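Local coordinates for FAA hydrolase family protein (Pseudomonas aeruginosa, PDB 6J5Y) that probably hydrolyses fumarylpyruvate as a metal-dependent member of the fumarylacetoacetate hydrolase superfamily, and binds a manganese ion together with pyruvate, at residues A[21-26]-A[54-59]; A[38-43]-A[205-210]; A[81-86]-A[108-113]; A[87-92]-A[191-196]; A[118-123]-A[132-137]. All coordinates share one frame; numbering follows the deposited sequence.

Interaction 1 (A[21-26]-A[54-59])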
# COMPACT_ATOMS: atom_id res chain seq x y z
N PHE A 21 -0.02 3.94 15.62
CA PHE A 21 -0.87 2.79 15.22
C PHE A 21 0.05 1.60 14.95
O PHE A 21 0.77 1.61 13.95
CB PHE A 21 -1.69 3.16 13.99
CG PHE A 21 -2.66 2.10 13.55
CD1 PHE A 21 -2.26 1.05 12.72
CD2 PHE A 21 -3.98 2.14 13.96
CE1 PHE A 21 -3.16 0.08 12.32
CE2 PHE A 21 -4.88 1.17 13.56
CZ PHE A 21 -4.47 0.15 12.73
N PRO A 22 0.13 0.61 15.85
CA PRO A 22 1.03 -0.54 15.70
C PRO A 22 0.57 -1.48 14.58
O PRO A 22 -0.52 -1.93 14.64
CB PRO A 22 0.96 -1.26 17.04
CG PRO A 22 -0.38 -0.90 17.56
CD PRO A 22 -0.66 0.50 17.06
N VAL A 23 1.46 -1.77 13.64
CA VAL A 23 1.13 -2.60 12.46
C VAL A 23 1.21 -4.09 12.77
O VAL A 23 2.17 -4.51 13.35
CB VAL A 23 2.06 -2.26 11.29
CG1 VAL A 23 1.78 -3.10 10.07
CG2 VAL A 23 1.94 -0.78 10.97
N ARG A 24 0.21 -4.84 12.32
CA ARG A 24 0.17 -6.30 12.50
C ARG A 24 0.51 -7.02 11.19
O ARG A 24 1.63 -7.38 11.06
CB ARG A 24 -1.18 -6.73 13.06
CG ARG A 24 -1.26 -8.21 13.39
CD ARG A 24 -2.63 -8.55 13.91
NE ARG A 24 -2.85 -9.97 13.97
CZ ARG A 24 -3.29 -10.73 13.00
NH1 ARG A 24 -3.44 -12.02 13.22
NH2 ARG A 24 -3.54 -10.23 11.81
N ARG A 25 -0.43 -7.20 10.28
CA ARG A 25 -0.11 -7.85 8.98
C ARG A 25 -0.27 -6.80 7.88
O ARG A 25 -1.01 -5.86 8.07
CB ARG A 25 -1.03 -9.01 8.65
CG ARG A 25 -0.82 -10.25 9.50
CD ARG A 25 -1.50 -11.46 8.92
NE ARG A 25 -1.43 -12.59 9.81
CZ ARG A 25 -2.16 -13.68 9.70
NH1 ARG A 25 -3.04 -13.81 8.72
NH2 ARG A 25 -2.02 -14.64 10.58
N VAL A 26 0.35 -7.03 6.73
CA VAL A 26 0.23 -6.06 5.62
C VAL A 26 -0.30 -6.81 4.40
O VAL A 26 0.37 -7.67 3.91
CB VAL A 26 1.52 -5.28 5.35
CG1 VAL A 26 1.32 -4.27 4.24
CG2 VAL A 26 1.99 -4.59 6.62
N LYS A 54 3.18 -8.29 2.67
CA LYS A 54 4.52 -7.81 3.02
C LYS A 54 4.62 -7.97 4.52
O LYS A 54 3.60 -7.92 5.21
CB LYS A 54 4.72 -6.34 2.66
CG LYS A 54 4.54 -6.01 1.18
CD LYS A 54 4.56 -4.52 0.95
CE LYS A 54 4.37 -4.16 -0.50
NZ LYS A 54 5.67 -3.90 -1.15
N PRO A 55 5.84 -8.13 5.05
CA PRO A 55 6.03 -8.08 6.50
C PRO A 55 5.76 -6.65 7.04
O PRO A 55 6.04 -5.66 6.35
CB PRO A 55 7.48 -8.55 6.69
CG PRO A 55 8.15 -8.23 5.37
CD PRO A 55 7.08 -8.39 4.31
N ALA A 56 5.21 -6.58 8.25
CA ALA A 56 5.01 -5.33 9.00
C ALA A 56 6.28 -4.49 8.87
O ALA A 56 6.15 -3.27 8.75
CB ALA A 56 4.72 -5.61 10.47
N ASP A 57 7.46 -5.11 8.99
CA ASP A 57 8.74 -4.36 9.11
C ASP A 57 9.27 -3.91 7.75
O ASP A 57 10.32 -3.28 7.73
CB ASP A 57 9.80 -5.08 9.95
CG ASP A 57 10.28 -6.45 9.52
OD1 ASP A 57 10.11 -6.82 8.34
OD2 ASP A 57 10.86 -7.11 10.37
N ALA A 58 8.55 -4.18 6.66
CA ALA A 58 8.74 -3.53 5.35
C ALA A 58 8.05 -2.16 5.35
O ALA A 58 8.39 -1.33 4.48
CB ALA A 58 8.20 -4.44 4.27
N VAL A 59 7.14 -1.90 6.31
CA VAL A 59 6.41 -0.61 6.40
C VAL A 59 7.34 0.47 6.98
O VAL A 59 7.94 0.22 8.09
CB VAL A 59 5.09 -0.74 7.20
CG1 VAL A 59 4.40 0.60 7.40
CG2 VAL A 59 4.14 -1.71 6.52
O HOH W 1 2.99 -8.95 9.46
O HOH W 2 2.20 -9.30 7.09
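In the mixed sheet that carries the active site, at the end of the antiparallel pair formed by strands 26-30 and 50-54, Val26 meets Lys54 and the two chains part into loops. Lys54 N donates to Val26 O at 3.1 Å, with the donor tilted 29° from the carbonyl plane. Beyond this bond a water takes over: it accepts from Val26 N and donates to Lys54 O at 2.7 Å. A second water donates to Arg24 O at 2.6 Å and accepts a weak bond from Ala56 N.

The chain after Lys54 makes a short 3-10 turn, 56-58, before entering strand 59-61, which folds Val59 back over Val26. With CG1 of Val26 anti to its backbone N (chi1 -178°), the other branch, CG2, is left to meet Val59 CG2 at 3.6 Å, the two side chains crossing at a slant; the same methyl lies 3.9 Å from Ala56 CA. Val23 CG1 closes on Ala56 CB at 3.9 Å, and that CB also rests 3.6 Å from Arg24 O. Phe200 and Leu12 add to this apolar cluster. The polar end of Lys54 leaves it altogether, forming a salt bridge with Asp113, a ligand of the manganese ion.

Interaction 2 (A[38-43]-A[205-210])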
# COMPACT_ATOMS: atom_id res chain seq x y z
N ARG A 38 -5.13 -3.51 -17.40
CA ARG A 38 -5.00 -3.45 -18.88
C ARG A 38 -3.55 -3.11 -19.26
O ARG A 38 -3.01 -3.80 -20.16
CB ARG A 38 -5.97 -2.44 -19.50
CG ARG A 38 -7.39 -2.95 -19.68
CD ARG A 38 -8.23 -2.07 -20.59
NE ARG A 38 -7.75 -0.68 -20.63
CZ ARG A 38 -8.22 0.34 -19.91
NH1 ARG A 38 -9.23 0.18 -19.07
NH2 ARG A 38 -7.66 1.53 -20.03
N GLU A 39 -2.92 -2.12 -18.61
CA GLU A 39 -1.53 -1.71 -18.97
C GLU A 39 -0.55 -2.85 -18.66
O GLU A 39 0.50 -2.93 -19.31
CB GLU A 39 -1.16 -0.37 -18.30
CG GLU A 39 -0.64 -0.47 -16.88
CD GLU A 39 -0.07 0.81 -16.28
OE1 GLU A 39 0.35 1.70 -17.04
OE2 GLU A 39 -0.03 0.89 -15.04
N MET A 40 -0.88 -3.75 -17.72
CA MET A 40 -0.01 -4.89 -17.36
C MET A 40 -0.32 -6.10 -18.25
O MET A 40 0.36 -7.11 -18.09
CB MET A 40 -0.17 -5.25 -15.88
CG MET A 40 0.23 -4.09 -14.98
SD MET A 40 2.00 -3.66 -15.10
CE MET A 40 1.96 -1.89 -15.35
N GLY A 41 -1.30 -5.97 -19.15
CA GLY A 41 -1.65 -6.98 -20.17
C GLY A 41 -2.74 -7.93 -19.70
O GLY A 41 -2.88 -9.00 -20.31
N PHE A 42 -3.51 -7.56 -18.67
CA PHE A 42 -4.57 -8.42 -18.08
C PHE A 42 -5.95 -7.86 -18.41
O PHE A 42 -6.06 -6.66 -18.79
CB PHE A 42 -4.28 -8.64 -16.60
CG PHE A 42 -2.98 -9.36 -16.38
CD1 PHE A 42 -2.90 -10.74 -16.56
CD2 PHE A 42 -1.81 -8.67 -16.08
CE1 PHE A 42 -1.69 -11.40 -16.38
CE2 PHE A 42 -0.60 -9.33 -15.92
CZ PHE A 42 -0.55 -10.70 -16.06
N ASP A 43 -6.97 -8.71 -18.29
CA ASP A 43 -8.38 -8.38 -18.62
C ASP A 43 -9.16 -8.27 -17.32
O ASP A 43 -9.55 -9.28 -16.73
CB ASP A 43 -9.00 -9.41 -19.57
CG ASP A 43 -10.44 -9.10 -19.94
OD1 ASP A 43 -11.02 -8.15 -19.35
OD2 ASP A 43 -10.99 -9.81 -20.81
N GLU A 205 -3.17 3.09 -12.99
CA GLU A 205 -2.28 2.98 -14.17
C GLU A 205 -1.14 4.00 -14.02
O GLU A 205 -1.29 4.93 -13.25
CB GLU A 205 -3.09 3.18 -15.46
CG GLU A 205 -3.59 4.59 -15.70
CD GLU A 205 -4.83 5.05 -14.93
OE1 GLU A 205 -5.28 4.30 -14.02
OE2 GLU A 205 -5.36 6.14 -15.24
N GLY A 206 -0.04 3.83 -14.75
CA GLY A 206 1.06 4.80 -14.80
C GLY A 206 2.25 4.41 -13.95
O GLY A 206 3.11 5.26 -13.74
N VAL A 207 2.28 3.17 -13.45
CA VAL A 207 3.44 2.62 -12.70
C VAL A 207 4.66 2.63 -13.62
O VAL A 207 4.51 2.48 -14.84
CB VAL A 207 3.20 1.19 -12.18
CG1 VAL A 207 1.94 1.10 -11.32
CG2 VAL A 207 3.16 0.18 -13.31
N GLY A 208 5.85 2.71 -13.03
CA GLY A 208 7.11 2.84 -13.77
C GLY A 208 8.30 2.67 -12.87
O GLY A 208 8.14 2.68 -11.59
N ALA A 209 9.45 2.51 -13.52
CA ALA A 209 10.77 2.42 -12.90
C ALA A 209 11.13 3.77 -12.30
O ALA A 209 10.63 4.84 -12.70
CB ALA A 209 11.82 1.94 -13.89
N VAL A 210 11.97 3.71 -11.30
CA VAL A 210 12.51 4.91 -10.63
C VAL A 210 14.01 4.60 -10.49
O VAL A 210 14.33 3.40 -10.37
CB VAL A 210 11.69 5.11 -9.34
CG1 VAL A 210 12.22 4.35 -8.15
CG2 VAL A 210 11.49 6.57 -9.02
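Glu39, in the last turn of helix 34-39, reaches across to the backbone of Gly206, and its conformation illustrates how a side chain can bind a loop through one N-H. Its CG sits between the backbone N and the carbonyl carbon (chi1 85°), and from there the chain runs extended, which carries the carboxylate to Gly206 N. Both oxygens then share a single donor: Gly206 N lies 3.2 Å from Glu39 OE1 and 3.0 Å from Glu39 OE2. The bond to OE1 is the straighter, 159° against 140° at the hydrogen, and each oxygen is met on its syn side with the N-H tilted out of the carboxylate plane. OE2 also rests 3.2 Å from Glu205 CA and 3.7 Å from Val207 CG2.

Met40 lies beside Val207, in a contact too short in the model to be relied on. Just beyond, Gly41 has positive phi and ends the helix in a Schellman motif, with Gly41 N bonded to Arg38 O at 2.9 Å. His36, of the pyruvate pocket, shares a second hydrogen bond with Glu39 OE2, so one carboxylate couples a pocket histidine to the backbone of the loop at Gly206.

Interaction 3 (A[81-86]-A[108-113]). With MN (manganese (II) ion), chain C; PYR (pyruvic acid), chain B.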
# COMPACT_ATOMS: atom_id res chain seq x y z
N TYR A 81 7.68 2.23 -8.48
CA TYR A 81 6.74 2.92 -7.56
C TYR A 81 5.34 2.42 -7.89
O TYR A 81 5.11 2.00 -9.05
CB TYR A 81 6.80 4.44 -7.73
CG TYR A 81 6.49 4.90 -9.13
CD1 TYR A 81 5.19 5.01 -9.58
CD2 TYR A 81 7.51 5.14 -10.04
CE1 TYR A 81 4.90 5.38 -10.88
CE2 TYR A 81 7.23 5.56 -11.33
CZ TYR A 81 5.92 5.67 -11.76
OH TYR A 81 5.64 6.05 -13.04
N GLU A 82 4.46 2.41 -6.88
CA GLU A 82 2.99 2.20 -7.03
C GLU A 82 2.27 2.98 -5.92
O GLU A 82 2.37 2.50 -4.75
CB GLU A 82 2.64 0.72 -6.84
CG GLU A 82 3.23 -0.24 -7.85
CD GLU A 82 2.67 -1.66 -7.76
OE1 GLU A 82 1.87 -1.91 -6.87
OE2 GLU A 82 3.06 -2.51 -8.56
N ILE A 83 1.56 4.08 -6.22
CA ILE A 83 0.83 4.85 -5.17
C ILE A 83 -0.45 4.08 -4.82
O ILE A 83 -1.06 3.50 -5.74
CB ILE A 83 0.56 6.31 -5.60
CG1 ILE A 83 0.25 7.21 -4.41
CG2 ILE A 83 -0.52 6.40 -6.66
CD1 ILE A 83 1.37 7.31 -3.40
N GLU A 84 -0.84 4.05 -3.54
CA GLU A 84 -2.01 3.24 -3.10
C GLU A 84 -2.67 3.91 -1.88
O GLU A 84 -1.92 4.43 -1.01
CB GLU A 84 -1.59 1.80 -2.77
CG GLU A 84 -0.73 1.13 -3.82
CD GLU A 84 -0.82 -0.39 -3.91
OE1 GLU A 84 -1.57 -1.02 -3.11
OE2 GLU A 84 -0.14 -0.94 -4.80
N LEU A 85 -4.00 3.89 -1.84
CA LEU A 85 -4.78 4.10 -0.60
C LEU A 85 -4.57 2.91 0.34
O LEU A 85 -4.78 1.76 -0.09
CB LEU A 85 -6.27 4.30 -0.92
CG LEU A 85 -7.21 4.40 0.28
CD1 LEU A 85 -7.04 5.71 1.01
CD2 LEU A 85 -8.65 4.22 -0.16
N VAL A 86 -4.18 3.22 1.57
CA VAL A 86 -4.02 2.24 2.66
C VAL A 86 -5.16 2.47 3.62
O VAL A 86 -5.37 3.63 4.07
CB VAL A 86 -2.66 2.30 3.36
CG1 VAL A 86 -2.53 1.19 4.38
CG2 VAL A 86 -1.49 2.25 2.38
N TYR A 108 -7.00 5.81 7.34
CA TYR A 108 -6.50 5.78 5.94
C TYR A 108 -5.17 6.53 5.87
O TYR A 108 -4.90 7.41 6.71
CB TYR A 108 -7.54 6.37 4.98
CG TYR A 108 -8.88 5.67 4.96
CD1 TYR A 108 -9.85 5.99 5.89
CD2 TYR A 108 -9.20 4.73 3.99
CE1 TYR A 108 -11.09 5.38 5.89
CE2 TYR A 108 -10.43 4.10 3.99
CZ TYR A 108 -11.39 4.43 4.94
OH TYR A 108 -12.62 3.80 4.99
N ALA A 109 -4.28 6.12 4.96
CA ALA A 109 -2.98 6.79 4.73
C ALA A 109 -2.58 6.63 3.25
O ALA A 109 -3.17 5.79 2.56
CB ALA A 109 -1.95 6.22 5.67
N VAL A 110 -1.66 7.45 2.79
CA VAL A 110 -1.01 7.32 1.46
C VAL A 110 0.11 6.28 1.57
O VAL A 110 0.91 6.41 2.50
CB VAL A 110 -0.44 8.66 0.99
CG1 VAL A 110 0.08 8.57 -0.44
CG2 VAL A 110 -1.44 9.79 1.16
N GLY A 111 0.18 5.31 0.66
CA GLY A 111 1.24 4.30 0.66
C GLY A 111 1.87 4.11 -0.70
O GLY A 111 1.25 4.46 -1.70
N LEU A 112 3.06 3.53 -0.70
CA LEU A 112 3.79 3.09 -1.90
C LEU A 112 4.06 1.58 -1.79
O LEU A 112 4.70 1.14 -0.81
CB LEU A 112 5.10 3.86 -2.02
CG LEU A 112 5.02 5.25 -2.64
CD1 LEU A 112 6.28 6.03 -2.34
CD2 LEU A 112 4.81 5.13 -4.15
N ASP A 113 3.59 0.84 -2.78
CA ASP A 113 3.89 -0.60 -2.90
C ASP A 113 5.14 -0.70 -3.77
O ASP A 113 5.00 -0.99 -5.00
CB ASP A 113 2.65 -1.35 -3.38
CG ASP A 113 2.93 -2.81 -3.66
OD1 ASP A 113 3.99 -3.30 -3.20
OD2 ASP A 113 2.10 -3.45 -4.35
MN MN C . 0.39 -2.70 -5.49
C PYR B . -1.03 -3.76 -7.85
O PYR B . -1.09 -2.83 -7.02
OXT PYR B . -1.81 -3.83 -8.83
CA PYR B . -0.16 -4.70 -7.61
O3 PYR B . 0.50 -4.62 -6.56
CB PYR B . 0.10 -5.90 -8.48
O HOH W 3 -0.94 -3.59 -4.03
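Glu82, Glu84 and Asp113 bring three carboxylates together at the end of an antiparallel strand pair, 79-89 with 105-116, in the central sheet of this FAH-family fold. Backbone hydrogen bonds set the register: Glu84 pairs with Gly111 and Val86 with Ala109 in hydrogen-bonded pairs, while Asp113 N to Glu82 O, 2.9 Å, extends the bonding to the metal site.

Apolar contacts occupy the face bearing Ile83, Leu85, Val110 and Leu112. Ile83 CD1 presses tightly on Val110 CG1 at 3.5 Å, and Leu85 CD1 meets Tyr108 CD2 at 3.8 Å.

Metal coordination is made by Glu84, on the opposite face, with Glu82 and Asp113 just beyond the paired residues. Glu82 and Asp113 lie side by side and point the same way, with carboxylate planes 78° apart; Glu84 crosses Asp113 with planes 79° apart. Each gives one oxygen to manganese, whose six ligands are completed by two pyruvate oxygens and a water. The other oxygens are held as well: Arg117 pairs with Glu82 OE2, Lys54 with Asp113 OD1 and Gly202 N with Glu84 OE1. Pyruvate chelates through O and O3, at 2.1 Å and 2.2 Å from manganese, and the bound water donates to Glu84 OE1 at 2.8 Å.

Interaction 4 (A[87-92]-A[191-196])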
# COMPACT_ATOMS: atom_id res chain seq x y z
N ALA A 87 -5.85 1.38 3.94
CA ALA A 87 -6.87 1.29 4.99
C ALA A 87 -6.25 0.55 6.19
O ALA A 87 -5.69 -0.55 5.97
CB ALA A 87 -8.07 0.57 4.46
N ALA A 88 -6.41 1.11 7.39
CA ALA A 88 -5.94 0.49 8.65
C ALA A 88 -7.14 -0.12 9.39
O ALA A 88 -8.16 0.60 9.58
CB ALA A 88 -5.23 1.51 9.50
N ILE A 89 -7.02 -1.38 9.80
CA ILE A 89 -8.08 -2.17 10.50
C ILE A 89 -8.07 -1.80 11.98
O ILE A 89 -7.01 -1.95 12.60
CB ILE A 89 -7.88 -3.68 10.31
CG1 ILE A 89 -7.90 -4.10 8.83
CG2 ILE A 89 -8.91 -4.45 11.14
CD1 ILE A 89 -9.11 -3.63 8.06
N GLY A 90 -9.21 -1.36 12.52
CA GLY A 90 -9.38 -1.07 13.95
C GLY A 90 -10.12 -2.19 14.65
O GLY A 90 -9.91 -2.38 15.83
N LYS A 91 -10.98 -2.89 13.92
CA LYS A 91 -11.87 -3.95 14.47
C LYS A 91 -11.70 -5.20 13.59
O LYS A 91 -11.91 -5.11 12.37
CB LYS A 91 -13.30 -3.40 14.53
CG LYS A 91 -14.30 -4.26 15.30
CD LYS A 91 -15.67 -3.60 15.47
CE LYS A 91 -16.59 -3.80 14.29
NZ LYS A 91 -18.01 -3.57 14.65
N GLY A 92 -11.34 -6.33 14.19
CA GLY A 92 -11.15 -7.58 13.42
C GLY A 92 -12.45 -8.27 12.99
O GLY A 92 -13.56 -7.73 13.19
N PHE A 191 -8.68 -14.89 5.76
CA PHE A 191 -7.88 -14.60 6.98
C PHE A 191 -8.80 -13.94 8.01
O PHE A 191 -9.68 -13.14 7.61
CB PHE A 191 -6.73 -13.64 6.67
CG PHE A 191 -5.90 -13.97 5.45
CD1 PHE A 191 -4.85 -14.89 5.52
CD2 PHE A 191 -6.18 -13.38 4.23
CE1 PHE A 191 -4.10 -15.19 4.39
CE2 PHE A 191 -5.43 -13.68 3.11
CZ PHE A 191 -4.39 -14.59 3.19
N GLU A 192 -8.57 -14.19 9.29
CA GLU A 192 -9.22 -13.38 10.35
C GLU A 192 -8.54 -12.01 10.39
O GLU A 192 -7.37 -11.93 10.75
CB GLU A 192 -9.14 -14.05 11.71
CG GLU A 192 -9.88 -13.27 12.77
CD GLU A 192 -9.80 -13.86 14.16
OE1 GLU A 192 -9.05 -14.84 14.34
OE2 GLU A 192 -10.44 -13.31 15.05
N LEU A 193 -9.26 -10.93 10.08
CA LEU A 193 -8.64 -9.59 10.18
C LEU A 193 -8.55 -9.24 11.66
O LEU A 193 -9.35 -9.76 12.44
CB LEU A 193 -9.44 -8.57 9.37
CG LEU A 193 -9.57 -8.89 7.89
CD1 LEU A 193 -10.28 -7.75 7.16
CD2 LEU A 193 -8.22 -9.17 7.25
N ARG A 194 -7.53 -8.50 12.04
CA ARG A 194 -7.33 -8.10 13.46
C ARG A 194 -6.92 -6.64 13.49
O ARG A 194 -6.43 -6.11 12.48
CB ARG A 194 -6.24 -8.97 14.11
CG ARG A 194 -6.60 -10.44 14.20
CD ARG A 194 -7.71 -10.72 15.18
NE ARG A 194 -7.27 -10.37 16.52
CZ ARG A 194 -8.04 -9.87 17.48
NH1 ARG A 194 -9.31 -9.57 17.25
NH2 ARG A 194 -7.52 -9.61 18.66
N PRO A 195 -7.05 -5.96 14.65
CA PRO A 195 -6.60 -4.58 14.77
C PRO A 195 -5.10 -4.54 14.47
O PRO A 195 -4.40 -5.45 14.88
CB PRO A 195 -6.95 -4.17 16.21
CG PRO A 195 -8.03 -5.16 16.61
CD PRO A 195 -7.67 -6.46 15.90
N GLY A 196 -4.66 -3.51 13.73
CA GLY A 196 -3.26 -3.34 13.33
C GLY A 196 -3.02 -3.72 11.89
O GLY A 196 -1.99 -3.29 11.34
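Ile89, the last residue of strand 79-89, turns its side chain toward the loop 191-196, and its two branches take different partners. CG2 stands anti to the backbone N and is placed against the backbone of Arg194, 3.3 Å from Arg194 O. The other branch runs beside the backbone N (chi1 -59°) and brings CD1 to 4.4 Å from Leu193 CD1, a loose apolar touch. Pro195 lies along the opposing backbone: its CG is 3.4 Å from Gly90 O, and its CD packs over the centre of the guanidinium of Arg194, 3.7 Å above that plane. The arginine is thus folded back on its own neighbour.

Two backbone links fix the alignment. Gly196 N donates to Ile89 O at 3.0 Å, and Pro195 CA makes a CA-H...O contact with the same oxygen. Gly92 CA approaches Leu193 O to 3.0 Å, so close that any side chain there would collide with the loop. At the positive phi of Gly196 a CB would jam against the carbonyl O of Pro195.

The loop thereby closes on the strand end before strand 198-200, which continues antiparallel beside 79-89, while Leu193 reaches back to Val184, Leu187 and Ser188 of helix 180-190. The contact joins that helix to the end of strand 79-89 in the central sheet.

Interaction 5 (A[118-123]-A[132-137]). With PYR (pyruvic acid), chain B.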
# COMPACT_ATOMS: atom_id res chain seq x y z
N ASP A 118 11.18 -6.70 -12.14
CA ASP A 118 11.90 -7.81 -12.85
C ASP A 118 11.69 -9.12 -12.10
O ASP A 118 11.20 -10.11 -12.74
CB ASP A 118 13.38 -7.50 -13.13
CG ASP A 118 14.19 -6.92 -11.97
OD1 ASP A 118 13.67 -6.87 -10.83
OD2 ASP A 118 15.34 -6.49 -12.21
N LEU A 119 11.94 -9.13 -10.79
CA LEU A 119 11.74 -10.33 -9.92
C LEU A 119 10.26 -10.73 -9.89
O LEU A 119 9.96 -11.93 -10.07
CB LEU A 119 12.27 -10.06 -8.51
CG LEU A 119 13.77 -9.78 -8.39
CD1 LEU A 119 14.20 -9.76 -6.93
CD2 LEU A 119 14.60 -10.81 -9.18
N GLN A 120 9.35 -9.78 -9.65
CA GLN A 120 7.91 -10.08 -9.56
C GLN A 120 7.45 -10.73 -10.87
O GLN A 120 6.68 -11.73 -10.84
CB GLN A 120 7.13 -8.80 -9.25
CG GLN A 120 5.62 -9.00 -9.25
CD GLN A 120 4.98 -8.59 -10.55
OE1 GLN A 120 5.32 -7.55 -11.12
NE2 GLN A 120 4.08 -9.41 -11.06
N MET A 121 7.87 -10.19 -12.00
CA MET A 121 7.41 -10.66 -13.34
C MET A 121 8.04 -12.02 -13.62
O MET A 121 7.32 -12.87 -14.16
CB MET A 121 7.74 -9.64 -14.43
CG MET A 121 6.83 -8.43 -14.37
SD MET A 121 7.18 -7.20 -15.67
CE MET A 121 6.61 -8.12 -17.10
N ARG A 122 9.28 -12.26 -13.21
CA ARG A 122 9.93 -13.60 -13.34
C ARG A 122 9.14 -14.65 -12.52
O ARG A 122 8.86 -15.76 -13.06
CB ARG A 122 11.40 -13.51 -12.94
CG ARG A 122 12.20 -14.78 -13.18
CD ARG A 122 13.69 -14.53 -13.12
NE ARG A 122 14.21 -14.68 -11.76
CZ ARG A 122 15.39 -14.22 -11.32
NH1 ARG A 122 16.19 -13.55 -12.14
NH2 ARG A 122 15.76 -14.44 -10.07
N MET A 123 8.75 -14.35 -11.29
CA MET A 123 7.95 -15.30 -10.46
C MET A 123 6.58 -15.54 -11.12
O MET A 123 6.20 -16.71 -11.27
CB MET A 123 7.79 -14.81 -9.02
CG MET A 123 9.12 -14.59 -8.30
SD MET A 123 10.18 -16.07 -8.12
CE MET A 123 11.18 -15.89 -9.60
N ILE A 132 10.01 -12.34 -3.35
CA ILE A 132 11.29 -11.65 -3.71
C ILE A 132 10.99 -10.32 -4.45
O ILE A 132 11.81 -9.40 -4.32
CB ILE A 132 12.27 -12.56 -4.49
CG1 ILE A 132 11.65 -13.11 -5.77
CG2 ILE A 132 12.78 -13.68 -3.60
CD1 ILE A 132 12.65 -13.76 -6.68
N GLY A 133 9.89 -10.24 -5.20
CA GLY A 133 9.45 -9.02 -5.90
C GLY A 133 8.66 -8.03 -5.04
O GLY A 133 8.71 -6.82 -5.35
N LYS A 134 7.91 -8.50 -4.03
CA LYS A 134 6.90 -7.67 -3.30
C LYS A 134 7.19 -7.58 -1.80
O LYS A 134 6.74 -6.59 -1.18
CB LYS A 134 5.50 -8.25 -3.51
CG LYS A 134 4.91 -8.01 -4.89
CD LYS A 134 4.71 -6.54 -5.12
CE LYS A 134 3.81 -6.20 -6.28
NZ LYS A 134 3.48 -4.75 -6.24
N ALA A 135 7.88 -8.53 -1.20
CA ALA A 135 7.88 -8.64 0.27
C ALA A 135 9.27 -8.34 0.81
O ALA A 135 9.66 -8.95 1.80
CB ALA A 135 7.37 -10.01 0.66
N PHE A 136 9.97 -7.38 0.20
CA PHE A 136 11.42 -7.12 0.44
C PHE A 136 11.56 -5.93 1.39
O PHE A 136 10.55 -5.35 1.84
CB PHE A 136 12.16 -6.94 -0.89
CG PHE A 136 11.70 -5.77 -1.71
CD1 PHE A 136 10.57 -5.87 -2.52
CD2 PHE A 136 12.37 -4.56 -1.65
CE1 PHE A 136 10.15 -4.78 -3.27
CE2 PHE A 136 11.94 -3.47 -2.39
CZ PHE A 136 10.84 -3.58 -3.21
N ASP A 137 12.82 -5.64 1.74
CA ASP A 137 13.22 -4.67 2.78
C ASP A 137 12.73 -3.27 2.38
O ASP A 137 12.91 -2.88 1.21
CB ASP A 137 14.73 -4.76 3.02
CG ASP A 137 15.18 -6.07 3.62
OD1 ASP A 137 14.32 -6.81 4.19
OD2 ASP A 137 16.39 -6.36 3.55
C PYR B . -1.03 -3.76 -7.85
O PYR B . -1.09 -2.83 -7.02
OXT PYR B . -1.81 -3.83 -8.83
CA PYR B . -0.16 -4.70 -7.61
O3 PYR B . 0.50 -4.62 -6.56
CB PYR B . 0.10 -5.90 -8.48
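Ile132 has its CG1 between the backbone N and the carbonyl carbon (chi1 57°), and Met123 is bent at chi2 and chi3; together these torsions set the two side chains across each other at about a right angle. They belong to two consecutive helices, 117-126 and the short 131-134, joined by a brief loop and bordering the pyruvate pocket. Met123 SD lies 3.7 Å from Ile132 CD1, and Met123 CG 3.9 Å from Ile132 CG1, so sulfur and methylene both rest on the isoleucine branch. Leu119 comes in from one turn earlier, its CD1 3.6 Å from Ile132 O.

Where the helices come nearest, Gly133 faces Gln120. Their CA atoms are only 4.1 Å apart, a distance possible because glycine has no side chain; a CB would run into Gln120 CA. Leu119 CB also lies 4.0 Å from Gly133 CA. The contact is thus made by van der Waals packing, while Gln120 OE1 accepts from Arg117 NH1, and Ile132 O from Arg116 NH1.

Lys134, the next residue, lies in the pyruvate pocket. Its chain bends at chi2 and then extends toward the ligand. NZ also bonds Asp113 OD2 and Thr115 OG1, which fix its position, and it donates to pyruvate O3 at 3.0 Å.

In the fold
Interaction 3 lies nearest the middle of the chain, its centre about 4 Å from that of the protein, and the others surround it. Interactions 1 and 4 flank one end of the mixed sheet, their centres about 12 Å apart, and touch through Arg24 and Gly196; interaction 4 shares strand 79-89 with interaction 3. Interaction 2 reaches the same sheet through strand 208-209, its centre about 25 Å from that of interaction 1. Along the chain, interactions 3, 4 and 5 all lie within the loop closed by interaction 2, and helix 117-126 directly follows strand 105-116. Lys54 and Lys134 converge on Asp113, so interactions 1 and 5 supply lysines that hold the metal ligands set by interaction 3.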